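Local coordinates for protein beta-glucoside kinase (Listeria monocytogenes, PDB 4HTL) that phosphorylates cellobiose with ATP to give cellobiose-6'-phosphate and may also regulate transcription of the cellobiose phosphotransferase operon, at residues S38-K48 and I81-W92. Residues are numbered along the deposited sequence; the frame is centred on the assembly and turned at random. Where two conformers were deposited one is given.
Sequences SDGDQILAEMK and IRRFDNFNLKEW
Leu44 and Trp92 join two helices, 40-52 and 89-97, that lie on the same face of the N-terminal sheet of this ROK-family kinase, a member of the actin-like ATPase clan. Leu44 CD2 sits over the six-membered ring of Trp92, 3.8 Å from its centroid and 20° off the normal, which meets the criteria for a CH-pi contact. The same methyl lies 3.7 Å from Leu89 CD1 and near the edge of the Phe87 ring, while Leu44 CG meets the edge of Phe84 at CE1, 3.9 Å away. One leucine thus packs against both helix 89-97 and the 3-10 turn 82-84.

Deeper in, Ile43 CD1 and Ile81 CD1 meet tip to tip at 3.5 Å. Both side chains also touch Ile11 of strand 6-11, a residue of the probable ATP site, so this layer rests directly on the sheet. At the start of helix 40-52 the two backbones come close: Gly40 CA lies 3.4 Å from Ile81 CG2, a tight carbon pair. A water bridges the backbones here, donating to Ser38 O and accepting from Gly40 N and Arg83 N.

Toward the surface, Arg83 NE donates to Asp41 OD1 at 3.0 Å in a salt bridge. The bond is bent, 146° at the hydrogen, and reaches OD1 on the syn side but well out of the carboxylate plane, as expected with the carboxylate and guanidinium planes 56° apart. With CG anti to its own backbone nitrogen and the chain bent at chi2, Arg83 crosses both Asp41 and Leu44 at about a right angle, and Leu44 CD1 lies over one face of its guanidinium, 4.0 Å from NH2. Lys48 lays CG 3.9 Å from Trp92 CH2 and directs its amine to Glu96.

The chemistry is therefore graded: aliphatic and aromatic packing holds the interior, while charged pairs border its outer side.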
loop_
_atom_site.group_PDB
_atom_site.type_symbol
_atom_site.label_atom_id
_atom_site.label_comp_id
_atom_site.label_asym_id
_atom_site.label_seq_id
_atom_site.Cartn_x
_atom_site.Cartn_y
_atom_site.Cartn_z
ATOM N N SER A 38 28.681 -8.689 0.913
ATOM C CA SER A 38 28.215 -7.418 0.333
ATOM C C SER A 38 29.102 -6.226 0.708
ATOM O O SER A 38 28.745 -5.318 1.465
ATOM C CB SER A 38 26.731 -7.194 0.587
ATOM O OG SER A 38 25.974 -8.192 -0.103
ATOM N N ASP A 39 30.280 -6.304 0.110
ATOM C CA ASP A 39 31.367 -5.390 0.241
ATOM C C ASP A 39 31.279 -4.372 -0.889
ATOM O O ASP A 39 31.518 -4.706 -2.062
ATOM C CB ASP A 39 32.648 -6.253 0.150
ATOM C CG ASP A 39 33.941 -5.453 0.069
ATOM O OD1 ASP A 39 33.932 -4.232 -0.143
ATOM O OD2 ASP A 39 35.003 -6.096 0.204
ATOM N N GLY A 40 30.899 -3.143 -0.535
ATOM C CA GLY A 40 30.713 -2.070 -1.522
ATOM C C GLY A 40 31.974 -1.752 -2.283
ATOM O O GLY A 40 31.940 -1.451 -3.470
ATOM N N ASP A 41 33.100 -1.740 -1.576
ATOM C CA ASP A 41 34.380 -1.526 -2.261
ATOM C C ASP A 41 34.690 -2.566 -3.335
ATOM O O ASP A 41 35.178 -2.187 -4.404
ATOM C CB ASP A 41 35.510 -1.357 -1.253
ATOM C CG ASP A 41 35.339 -0.102 -0.438
ATOM O OD1 ASP A 41 35.142 0.988 -1.035
ATOM O OD2 ASP A 41 35.366 -0.211 0.797
ATOM N N GLN A 42 34.407 -3.849 -3.084
ATOM C CA GLN A 42 34.580 -4.862 -4.114
ATOM C C GLN A 42 33.656 -4.553 -5.291
ATOM O O GLN A 42 34.053 -4.656 -6.434
ATOM C CB GLN A 42 34.278 -6.247 -3.551
ATOM C CG GLN A 42 34.682 -7.387 -4.471
ATOM C CD GLN A 42 36.173 -7.396 -4.772
ATOM O OE1 GLN A 42 36.990 -7.022 -3.933
ATOM N NE2 GLN A 42 36.526 -7.811 -5.980
ATOM N N ILE A 43 32.416 -4.141 -5.000
ATOM C CA ILE A 43 31.498 -3.818 -6.079
ATOM C C ILE A 43 32.033 -2.668 -6.929
ATOM O O ILE A 43 31.970 -2.729 -8.174
ATOM C CB ILE A 43 30.055 -3.487 -5.575
ATOM C CG1 ILE A 43 29.389 -4.749 -4.992
ATOM C CG2 ILE A 43 29.218 -2.835 -6.674
ATOM C CD1 ILE A 43 28.228 -4.468 -4.077
ATOM N N LEU A 44 32.577 -1.632 -6.280
ATOM C CA LEU A 44 33.101 -0.502 -7.024
ATOM C C LEU A 44 34.290 -0.932 -7.877
ATOM O O LEU A 44 34.480 -0.443 -9.018
ATOM C CB LEU A 44 33.471 0.628 -6.090
ATOM C CG LEU A 44 32.300 1.263 -5.323
ATOM C CD1 LEU A 44 32.858 2.199 -4.274
ATOM C CD2 LEU A 44 31.380 1.993 -6.291
ATOM N N ALA A 45 35.076 -1.854 -7.343
ATOM C CA ALA A 45 36.270 -2.360 -8.055
ATOM C C ALA A 45 35.846 -3.141 -9.314
ATOM O O ALA A 45 36.342 -2.889 -10.423
ATOM C CB ALA A 45 37.072 -3.226 -7.127
ATOM N N GLU A 46 34.877 -4.041 -9.142
ATOM C CA GLU A 46 34.317 -4.791 -10.272
ATOM C C GLU A 46 33.731 -3.853 -11.329
ATOM O O GLU A 46 33.908 -4.071 -12.540
ATOM C CB GLU A 46 33.260 -5.774 -9.809
ATOM C CG GLU A 46 33.688 -6.864 -8.853
ATOM C CD GLU A 46 34.450 -8.005 -9.486
ATOM O OE1 GLU A 46 34.494 -8.104 -10.752
ATOM O OE2 GLU A 46 34.965 -8.822 -8.677
HETATM N N MSE A 47 33.056 -2.792 -10.898
HETATM C CA MSE A 47 32.547 -1.810 -11.855
HETATM C C MSE A 47 33.649 -1.155 -12.679
HETATM O O MSE A 47 33.543 -1.051 -13.921
HETATM C CB MSE A 47 31.740 -0.723 -11.136
HETATM C CG MSE A 47 30.431 -1.224 -10.642
HETATM SE SE MSE A 47 29.494 0.067 -9.566
HETATM C CE MSE A 47 27.791 -0.771 -9.570
ATOM N N LYS A 48 34.692 -0.688 -11.987
ATOM C CA LYS A 48 35.820 -0.044 -12.648
ATOM C C LYS A 48 36.450 -0.960 -13.686
ATOM O O LYS A 48 36.769 -0.530 -14.814
ATOM C CB LYS A 48 36.888 0.387 -11.621
ATOM C CG LYS A 48 36.654 1.761 -11.079
ATOM C CD LYS A 48 37.790 2.198 -10.165
ATOM C CE LYS A 48 38.928 2.823 -10.944
ATOM N NZ LYS A 48 38.531 4.122 -11.566
ATOM N N ILE A 81 24.734 -3.299 1.823
ATOM C CA ILE A 81 26.030 -2.712 1.499
ATOM C C ILE A 81 26.242 -1.456 2.334
ATOM O O ILE A 81 25.882 -0.349 1.914
ATOM C CB ILE A 81 26.111 -2.382 -0.018
ATOM C CG1 ILE A 81 25.638 -3.579 -0.856
ATOM C CG2 ILE A 81 27.523 -1.981 -0.445
ATOM C CD1 ILE A 81 25.441 -3.212 -2.288
ATOM N N ARG A 82 26.820 -1.628 3.527
ATOM C CA ARG A 82 27.050 -0.490 4.441
ATOM C C ARG A 82 27.904 0.604 3.774
ATOM O O ARG A 82 27.729 1.792 4.055
ATOM C CB ARG A 82 27.725 -0.933 5.757
ATOM C CG ARG A 82 26.904 -1.833 6.672
ATOM C CD ARG A 82 25.858 -1.060 7.480
ATOM N NE ARG A 82 24.871 -0.456 6.596
ATOM C CZ ARG A 82 23.886 -1.121 5.981
ATOM N NH1 ARG A 82 23.713 -2.430 6.185
ATOM N NH2 ARG A 82 23.064 -0.470 5.149
ATOM N N ARG A 83 28.820 0.208 2.890
ATOM C CA ARG A 83 29.670 1.172 2.185
ATOM C C ARG A 83 28.876 2.204 1.364
ATOM O O ARG A 83 29.362 3.314 1.106
ATOM C CB ARG A 83 30.713 0.438 1.294
ATOM C CG ARG A 83 31.526 1.309 0.322
ATOM C CD ARG A 83 32.540 2.237 0.992
ATOM N NE ARG A 83 33.232 3.055 -0.011
ATOM C CZ ARG A 83 32.813 4.233 -0.486
ATOM N NH1 ARG A 83 31.679 4.788 -0.062
ATOM N NH2 ARG A 83 33.536 4.871 -1.400
ATOM N N PHE A 84 27.665 1.838 0.954
ATOM C CA PHE A 84 26.853 2.706 0.134
ATOM C C PHE A 84 25.855 3.548 0.965
ATOM O O PHE A 84 25.102 4.330 0.392
ATOM C CB PHE A 84 26.102 1.885 -0.933
ATOM C CG PHE A 84 26.973 1.276 -2.014
ATOM C CD1 PHE A 84 28.338 1.540 -2.114
ATOM C CD2 PHE A 84 26.414 0.417 -2.951
ATOM C CE1 PHE A 84 29.118 0.969 -3.110
ATOM C CE2 PHE A 84 27.187 -0.140 -3.961
ATOM C CZ PHE A 84 28.545 0.135 -4.038
ATOM N N ASP A 85 25.837 3.415 2.291
ATOM C CA ASP A 85 25.011 4.331 3.123
ATOM C C ASP A 85 25.455 5.787 2.932
ATOM O O ASP A 85 26.642 6.115 3.078
ATOM C CB ASP A 85 25.146 4.023 4.614
ATOM C CG ASP A 85 24.545 2.701 5.018
ATOM O OD1 ASP A 85 23.639 2.163 4.328
ATOM O OD2 ASP A 85 24.977 2.203 6.080
ATOM N N ASN A 86 24.502 6.664 2.650
ATOM C CA ASN A 86 24.796 8.076 2.423
ATOM C C ASN A 86 25.919 8.251 1.392
ATOM O O ASN A 86 26.836 9.052 1.604
ATOM C CB ASN A 86 25.158 8.782 3.755
ATOM C CG ASN A 86 25.258 10.272 3.594
ATOM O OD1 ASN A 86 24.524 10.864 2.806
ATOM N ND2 ASN A 86 26.194 10.887 4.304
ATOM N N PHE A 87 25.827 7.509 0.279
ATOM C CA PHE A 87 26.841 7.532 -0.778
ATOM C C PHE A 87 26.202 7.901 -2.099
ATOM O O PHE A 87 25.263 7.227 -2.535
ATOM C CB PHE A 87 27.463 6.138 -0.903
ATOM C CG PHE A 87 28.491 6.013 -1.978
ATOM C CD1 PHE A 87 29.537 6.941 -2.092
ATOM C CD2 PHE A 87 28.461 4.934 -2.853
ATOM C CE1 PHE A 87 30.502 6.808 -3.086
ATOM C CE2 PHE A 87 29.437 4.794 -3.835
ATOM C CZ PHE A 87 30.448 5.733 -3.956
ATOM N N ASN A 88 26.700 8.947 -2.744
ATOM C CA ASN A 88 26.208 9.295 -4.056
ATOM C C ASN A 88 26.969 8.521 -5.129
ATOM O O ASN A 88 27.974 8.967 -5.665
ATOM C CB ASN A 88 26.224 10.785 -4.301
ATOM C CG ASN A 88 25.321 11.167 -5.446
ATOM O OD1 ASN A 88 25.373 10.539 -6.513
ATOM N ND2 ASN A 88 24.431 12.133 -5.212
ATOM N N LEU A 89 26.417 7.353 -5.454
ATOM C CA LEU A 89 27.016 6.444 -6.436
ATOM C C LEU A 89 26.911 7.030 -7.852
ATOM O O LEU A 89 27.796 6.821 -8.686
ATOM C CB LEU A 89 26.360 5.075 -6.353
ATOM C CG LEU A 89 26.834 4.039 -7.382
ATOM C CD1 LEU A 89 28.342 3.803 -7.338
ATOM C CD2 LEU A 89 26.069 2.733 -7.149
ATOM N N LYS A 90 25.861 7.793 -8.124
ATOM C CA LYS A 90 25.757 8.492 -9.438
ATOM C C LYS A 90 26.920 9.463 -9.612
ATOM O O LYS A 90 27.587 9.463 -10.654
ATOM C CB LYS A 90 24.422 9.225 -9.572
ATOM C CG LYS A 90 24.197 9.991 -10.882
ATOM C CD LYS A 90 22.824 10.660 -10.948
ATOM C CE LYS A 90 22.796 11.710 -12.073
ATOM N NZ LYS A 90 21.459 12.342 -12.153
ATOM N N GLU A 91 27.172 10.292 -8.608
ATOM C CA GLU A 91 28.241 11.288 -8.721
ATOM C C GLU A 91 29.622 10.648 -8.761
ATOM O O GLU A 91 30.511 11.159 -9.427
ATOM C CB GLU A 91 28.170 12.293 -7.596
ATOM C CG GLU A 91 27.025 13.267 -7.748
ATOM C CD GLU A 91 26.897 14.206 -6.566
ATOM O OE1 GLU A 91 26.014 15.078 -6.634
ATOM O OE2 GLU A 91 27.656 14.074 -5.572
ATOM N N TRP A 92 29.796 9.540 -8.040
ATOM C CA TRP A 92 31.049 8.793 -8.068
ATOM C C TRP A 92 31.338 8.294 -9.454
ATOM O O TRP A 92 32.435 8.505 -9.976
ATOM C CB TRP A 92 31.004 7.627 -7.076
ATOM C CG TRP A 92 32.322 6.909 -6.932
ATOM C CD1 TRP A 92 33.383 7.247 -6.103
ATOM C CD2 TRP A 92 32.758 5.686 -7.632
ATOM N NE1 TRP A 92 34.425 6.347 -6.241
ATOM C CE2 TRP A 92 34.107 5.384 -7.137
ATOM C CE3 TRP A 92 32.180 4.839 -8.562
ATOM C CZ2 TRP A 92 34.831 4.278 -7.591
ATOM C CZ3 TRP A 92 32.914 3.731 -9.009
ATOM C CH2 TRP A 92 34.212 3.459 -8.534
HETATM O O HOH W 1 29.910 -2.582 2.231
#